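Local coordinates for flavin reductase domain protein, FMN-binding (Shewanella baltica, PDB 3HMZ), which binds flavin mononucleotide and is probably an oxidoreductase that uses NAD or NADP as acceptor, at residues A[85-90]-A[189-194]. Residues are numbered along the deposited sequence; the frame is centred on the assembly and turned at random.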
ATOM      1  N   PRO A  85      -1.082  -2.033 -12.913  1.00 13.90           N
ATOM      2  CA  PRO A  85      -0.598  -2.954 -13.927  1.00 14.05           C
ATOM      3  C   PRO A  85      -0.951  -4.411 -13.568  1.00 13.93           C
ATOM      4  O   PRO A  85      -1.346  -4.725 -12.435  1.00 15.02           O
ATOM      5  CB  PRO A  85       0.914  -2.703 -13.935  1.00 15.74           C
ATOM      6  CG  PRO A  85       1.201  -2.340 -12.550  1.00 14.77           C
ATOM      7  CD  PRO A  85       0.033  -1.467 -12.156  1.00 14.66           C
ATOM      8  N   THR A  86      -0.802  -5.253 -14.573  1.00 15.41           N
ATOM      9  CA  THR A  86      -1.082  -6.671 -14.476  1.00 14.72           C
ATOM     10  C   THR A  86       0.210  -7.478 -14.508  1.00 14.23           C
ATOM     11  O   THR A  86       1.261  -6.979 -14.901  1.00 15.21           O
ATOM     12  CB  THR A  86      -1.919  -7.127 -15.659  1.00 14.89           C
ATOM     13  OG1 THR A  86      -1.117  -6.999 -16.832  1.00 17.19           O
ATOM     14  CG2 THR A  86      -3.232  -6.362 -15.746  1.00 16.79           C
ATOM     15  N   VAL A  87       0.091  -8.752 -14.148  1.00 14.51           N
ATOM     16  CA  VAL A  87       1.208  -9.714 -14.270  1.00 15.76           C
ATOM     17  C   VAL A  87       1.740  -9.746 -15.710  1.00 16.61           C
ATOM     18  O   VAL A  87       2.940  -9.843 -15.914  1.00 17.35           O
ATOM     19  CB  VAL A  87       0.797 -11.104 -13.773  1.00 17.57           C
ATOM     20  CG1 VAL A  87       1.773 -12.189 -14.289  1.00 20.27           C
ATOM     21  CG2 VAL A  87       0.704 -11.094 -12.260  1.00 18.87           C
ATOM     22  N   ALA A  88       0.847  -9.611 -16.707  1.00 15.41           N
ATOM     23  CA  ALA A  88       1.257  -9.528 -18.135  1.00 16.57           C
ATOM     24  C   ALA A  88       2.211  -8.365 -18.394  1.00 16.87           C
ATOM     25  O   ALA A  88       3.022  -8.426 -19.323  1.00 19.45           O
ATOM     26  CB  ALA A  88       0.059  -9.412 -19.053  1.00 17.26           C
ATOM     27  N   GLN A  89       2.097  -7.311 -17.573  1.00 16.30           N
ATOM     28  CA  GLN A  89       2.922  -6.115 -17.637  1.00 15.81           C
ATOM     29  C   GLN A  89       4.101  -6.133 -16.669  1.00 16.41           C
ATOM     30  O   GLN A  89       4.672  -5.084 -16.350  1.00 16.10           O
ATOM     31  CB  GLN A  89       2.041  -4.897 -17.379  1.00 16.43           C
ATOM     32  CG  GLN A  89       0.966  -4.703 -18.440  1.00 16.12           C
ATOM     33  CD  GLN A  89       0.025  -3.582 -18.063  1.00 15.85           C
ATOM     34  OE1 GLN A  89      -0.526  -3.579 -16.978  1.00 16.64           O
ATOM     35  NE2 GLN A  89      -0.205  -2.649 -18.990  1.00 17.15           N
ATOM     36  N   LEU A  90       4.539  -7.342 -16.272  1.00 15.67           N
ATOM     37  CA  LEU A  90       5.684  -7.482 -15.365  1.00 16.62           C
ATOM     38  C   LEU A  90       6.945  -6.759 -15.911  1.00 16.87           C
ATOM     39  O   LEU A  90       7.542  -5.925 -15.222  1.00 17.34           O
ATOM     40  CB  LEU A  90       6.034  -8.965 -15.169  1.00 18.62           C
ATOM     41  CG  LEU A  90       7.294  -9.309 -14.391  1.00 19.15           C
ATOM     42  CD1 LEU A  90       7.194  -8.812 -12.989  1.00 19.75           C
ATOM     43  CD2 LEU A  90       7.471 -10.820 -14.428  1.00 19.08           C
ATOM     44  N   PHE A 189       8.570  -9.459  -7.612  1.00 16.06           N
ATOM     45  CA  PHE A 189       7.218  -9.077  -7.262  1.00 15.39           C
ATOM     46  C   PHE A 189       6.431 -10.311  -6.857  1.00 16.38           C
ATOM     47  O   PHE A 189       6.781 -11.437  -7.192  1.00 18.30           O
ATOM     48  CB  PHE A 189       6.469  -8.528  -8.489  1.00 16.56           C
ATOM     49  CG  PHE A 189       7.073  -7.293  -9.139  1.00 15.62           C
ATOM     50  CD1 PHE A 189       8.207  -7.390  -9.963  1.00 16.03           C
ATOM     51  CD2 PHE A 189       6.442  -6.056  -9.040  1.00 16.02           C
ATOM     52  CE1 PHE A 189       8.752  -6.275 -10.580  1.00 16.62           C
ATOM     53  CE2 PHE A 189       6.973  -4.915  -9.697  1.00 16.31           C
ATOM     54  CZ  PHE A 189       8.108  -5.039 -10.476  1.00 16.47           C
ATOM     55  N   TYR A 190       5.373 -10.082  -6.112  1.00 15.70           N
ATOM     56  CA  TYR A 190       4.347 -11.091  -5.892  1.00 14.84           C
ATOM     57  C   TYR A 190       3.079 -10.640  -6.597  1.00 15.84           C
ATOM     58  O   TYR A 190       2.717  -9.462  -6.573  1.00 16.70           O
ATOM     59  CB  TYR A 190       4.025 -11.298  -4.426  1.00 16.22           C
ATOM     60  CG  TYR A 190       5.109 -11.926  -3.661  1.00 17.86           C
ATOM     61  CD1 TYR A 190       5.314 -13.280  -3.718  1.00 16.50           C
ATOM     62  CD2 TYR A 190       5.931 -11.165  -2.848  1.00 19.17           C
ATOM     63  CE1 TYR A 190       6.376 -13.887  -3.003  1.00 18.30           C
ATOM     64  CE2 TYR A 190       6.953 -11.735  -2.116  1.00 19.70           C
ATOM     65  CZ  TYR A 190       7.176 -13.099  -2.194  1.00 19.45           C
ATOM     66  OH  TYR A 190       8.191 -13.685  -1.457  1.00 21.90           O
ATOM     67  N   ALA A 191       2.413 -11.587  -7.241  1.00 15.53           N
ATOM     68  CA  ALA A 191       1.069 -11.365  -7.752  1.00 14.82           C
ATOM     69  C   ALA A 191       0.095 -11.486  -6.592  1.00 15.78           C
ATOM     70  O   ALA A 191       0.353 -12.205  -5.615  1.00 15.80           O
ATOM     71  CB  ALA A 191       0.720 -12.398  -8.843  1.00 15.45           C
ATOM     72  N   ILE A 192      -1.051 -10.815  -6.685  1.00 14.15           N
ATOM     73  CA  ILE A 192      -2.084 -10.997  -5.692  1.00 14.67           C
ATOM     74  C   ILE A 192      -2.563 -12.466  -5.795  1.00 13.76           C
ATOM     75  O   ILE A 192      -2.540 -13.074  -6.877  1.00 15.08           O
ATOM     76  CB  ILE A 192      -3.230  -9.976  -5.926  1.00 14.37           C
ATOM     77  CG1 ILE A 192      -4.097  -9.785  -4.673  1.00 15.11           C
ATOM     78  CG2 ILE A 192      -4.072 -10.306  -7.174  1.00 15.08           C
ATOM     79  CD1 ILE A 192      -3.295  -9.339  -3.400  1.00 14.96           C
ATOM     80  N   GLY A 193      -3.020 -12.994  -4.664  1.00 14.20           N
ATOM     81  CA  GLY A 193      -3.414 -14.376  -4.546  1.00 14.98           C
ATOM     82  C   GLY A 193      -4.852 -14.670  -4.210  1.00 16.95           C
ATOM     83  O   GLY A 193      -5.753 -14.026  -4.715  1.00 18.79           O
ATOM     84  N   GLU A 194      -5.033 -15.686  -3.377  1.00 17.40           N
ATOM     85  CA  GLU A 194      -6.317 -16.280  -3.046  1.00 19.10           C
ATOM     86  C   GLU A 194      -7.245 -15.361  -2.240  1.00 17.51           C
ATOM     87  O   GLU A 194      -6.803 -14.679  -1.324  1.00 17.32           O
ATOM     88  CB  GLU A 194      -6.011 -17.554  -2.217  1.00 19.98           C
ATOM     89  CG  GLU A 194      -7.173 -18.386  -1.813  1.00 23.27           C
ATOM     90  CD  GLU A 194      -6.771 -19.686  -1.097  1.00 24.97           C
ATOM     91  OE1 GLU A 194      -5.555 -19.875  -0.777  1.00 25.28           O
ATOM     92  OE2 GLU A 194      -7.716 -20.521  -0.868  1.00 28.12           O
TER
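Leu90 and Phe189 meet through a single methyl group: CD1 of Leu90 lies 3.5 Å from CD1 of Phe189 and 3.8 Å from CE1 of Phe189, placed obliquely to the ring. With CG anti to the backbone N (chi1 173°) and chi2 near 62°, the end of the leucine side chain comes nearer to the strand than the direction of its CB suggests. The second touch is smaller, Val87 CG2 against Ala191 CB at 3.7 Å. Here the valine methyl that lies anti to the carbonyl carbon, beside its own backbone N, does the touching.

Behind these side chains, residues 85-90 form a tight turn leading from strand 79-84 into helix 90-96. Gln89 N donates a hydrogen bond to Thr86 O at 2.8 Å, and Leu90 N likewise donates one to Val87 O. The Gln89 side chain folds back so that its OE1 accepts a hydrogen bond from Thr86 N at 2.9 Å, in the carbonyl plane and on a lone pair. Gln89 occupies the N-cap position, and these bonds fix the turn from which Val87 and Leu90 project.

Strand 188-197 pairs with strand 181-185, whose Leu181 touches both Val87 and Phe189; the Phe189 ring also meets that of Tyr183. Phe189 and Tyr190 further join an antiparallel ladder with a strand of the second subunit. Phe196 and Asn197 of the second subunit pack on Val87 and Leu90 respectively.

Phe189 also belongs to the FMN pocket, its side chain about 4 Å from the bound flavin mononucleotide. The contact between the two segments is wholly apolar, resting on dispersion and the exclusion of water, and it links the start of helix 90-96 to an aromatic residue that touches the cofactor at the dimer interface.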